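Local atomic coordinates of soluble epoxide hydrolase (PDB entry 4INZ), a protein that belongs to the alpha/beta hydrolase fold superfamily, with a mainly parallel central beta-sheet flanked by helices. Residues M41-G46 against N296-F301. The protein carries 1 engineered substitution. Residues are numbered along the deposited sequence; the frame is centred on the assembly and turned at random.
Sequences MLFLHG and NVMWNF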
# COMPACT_ATOMS: atom_id res chain seq x y z
N MET A 41 11.58 5.96 -8.39
CA MET A 41 10.16 5.69 -8.27
C MET A 41 10.03 4.51 -7.31
O MET A 41 10.37 3.37 -7.65
CB MET A 41 9.54 5.38 -9.63
CG MET A 41 8.02 5.21 -9.58
SD MET A 41 7.32 4.93 -11.22
CE MET A 41 7.44 6.58 -11.93
N LEU A 42 9.56 4.79 -6.10
CA LEU A 42 9.50 3.80 -5.03
C LEU A 42 8.06 3.34 -4.83
O LEU A 42 7.17 4.16 -4.60
CB LEU A 42 10.04 4.41 -3.74
CG LEU A 42 10.00 3.56 -2.47
CD1 LEU A 42 10.86 2.31 -2.65
CD2 LEU A 42 10.49 4.38 -1.28
N PHE A 43 7.83 2.03 -4.92
CA PHE A 43 6.49 1.44 -4.85
C PHE A 43 6.30 0.72 -3.52
O PHE A 43 7.15 -0.08 -3.11
CB PHE A 43 6.30 0.38 -5.95
CG PHE A 43 6.43 0.90 -7.36
CD1 PHE A 43 7.68 1.04 -7.95
CD2 PHE A 43 5.29 1.19 -8.10
CE1 PHE A 43 7.80 1.50 -9.25
CE2 PHE A 43 5.40 1.66 -9.41
CZ PHE A 43 6.65 1.80 -9.99
N LEU A 44 5.17 0.99 -2.87
CA LEU A 44 4.82 0.36 -1.59
C LEU A 44 3.51 -0.39 -1.70
O LEU A 44 2.44 0.22 -1.89
CB LEU A 44 4.67 1.42 -0.50
CG LEU A 44 5.81 2.42 -0.30
CD1 LEU A 44 5.50 3.31 0.90
CD2 LEU A 44 7.14 1.70 -0.10
N HIS A 45 3.58 -1.71 -1.57
CA HIS A 45 2.42 -2.59 -1.60
C HIS A 45 1.69 -2.57 -0.27
O HIS A 45 2.09 -1.88 0.68
CB HIS A 45 2.88 -4.02 -1.86
CG HIS A 45 3.63 -4.61 -0.71
ND1 HIS A 45 3.00 -5.24 0.34
CD2 HIS A 45 4.95 -4.63 -0.42
CE1 HIS A 45 3.91 -5.64 1.22
NE2 HIS A 45 5.10 -5.28 0.78
N GLY A 46 0.60 -3.34 -0.21
CA GLY A 46 -0.15 -3.51 1.02
C GLY A 46 -0.47 -4.98 1.27
O GLY A 46 0.24 -5.86 0.80
N ASN A 296 -0.86 4.28 -18.51
CA ASN A 296 -1.06 5.46 -19.34
C ASN A 296 -1.46 6.68 -18.50
O ASN A 296 -1.08 7.80 -18.81
CB ASN A 296 -2.07 5.20 -20.45
CG ASN A 296 -1.47 4.38 -21.58
OD1 ASN A 296 -0.25 4.33 -21.74
ND2 ASN A 296 -2.32 3.73 -22.37
N VAL A 297 -2.22 6.43 -17.44
CA VAL A 297 -2.60 7.51 -16.52
C VAL A 297 -1.38 7.99 -15.73
O VAL A 297 -1.20 9.20 -15.52
CB VAL A 297 -3.73 7.06 -15.55
CG1 VAL A 297 -3.97 8.13 -14.48
CG2 VAL A 297 -5.02 6.80 -16.34
N MET A 298 -0.54 7.05 -15.30
CA MET A 298 0.68 7.42 -14.60
C MET A 298 1.55 8.30 -15.48
O MET A 298 2.03 9.35 -15.03
CB MET A 298 1.45 6.19 -14.12
CG MET A 298 0.72 5.43 -13.02
SD MET A 298 1.55 3.89 -12.56
CE MET A 298 3.12 4.51 -11.94
N TRP A 299 1.76 7.90 -16.73
CA TRP A 299 2.53 8.72 -17.67
C TRP A 299 1.90 10.10 -17.82
O TRP A 299 2.60 11.13 -17.80
CB TRP A 299 2.61 8.07 -19.05
CG TRP A 299 3.72 7.07 -19.18
CD1 TRP A 299 3.61 5.75 -19.53
CD2 TRP A 299 5.11 7.31 -18.95
NE1 TRP A 299 4.85 5.16 -19.54
CE2 TRP A 299 5.79 6.09 -19.18
CE3 TRP A 299 5.85 8.43 -18.57
CZ2 TRP A 299 7.18 5.97 -19.05
CZ3 TRP A 299 7.24 8.31 -18.44
CH2 TRP A 299 7.88 7.08 -18.68
N ASN A 300 0.59 10.13 -17.98
CA ASN A 300 -0.10 11.40 -18.16
C ASN A 300 0.19 12.35 -17.00
O ASN A 300 0.50 13.53 -17.20
CB ASN A 300 -1.61 11.16 -18.30
CG ASN A 300 -2.34 12.42 -18.69
OD1 ASN A 300 -2.27 12.87 -19.84
ND2 ASN A 300 -3.07 13.00 -17.73
N PHE A 301 0.10 11.82 -15.79
CA PHE A 301 0.39 12.56 -14.57
C PHE A 301 1.84 13.02 -14.50
O PHE A 301 2.13 14.19 -14.22
CB PHE A 301 0.05 11.68 -13.36
CG PHE A 301 0.51 12.25 -12.05
CD1 PHE A 301 -0.04 13.43 -11.56
CD2 PHE A 301 1.46 11.59 -11.30
CE1 PHE A 301 0.38 13.94 -10.35
CE2 PHE A 301 1.89 12.11 -10.07
CZ PHE A 301 1.34 13.28 -9.60
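The phenyl ring of F43 meets the methyl end of M298 obliquely, 4.4 Å separating F43 CE2 from M298 CE. On the same side of the ring plane, M41 CG lies above and just outside the CE1-CZ rim, and M41 SD sits farther off that rim, 3.4 Å from CZ of F43. W54 also meets this ring, their planes inclined at about 40°, and V111 and Q57 touch the F43 side chain. The two methionines meet through M41 SD and M298 CE, at 4.3 Å, so a single methyl group of the helix touches both the ring and the thioether. In M298 the bond from CB to CG is extended (chi2 175°), and the turn at chi3, 63°, then brings CE toward the strand. The backbones stay far apart, the nearest CA atoms, those of M41 and M298, being 11.5 Å from each other, so side chains alone make the contact. In the alpha/beta hydrolase fold the contact joins strand 40-44, inside the central sheet between strands 66-70 and 108-112, to the C-terminal helix 291-303 packed against it. Helix 55-61 fills in beside them, F61 touching both methionines and Q57 touching M298; I251 of strand 248-253 also lies against M298. All three contacting residues are buried, and the interaction is wholly apolar, covering 70 Å² in total. Beyond the strand, H45 and G46 open the HGxP sequence characteristic of epoxide hydrolases. There the imidazole ND1 donates a nearly straight hydrogen bond (170°) to G46 O, which lies in the ring plane, while NE2 is hydrogen-bonded to the backbone N of L72.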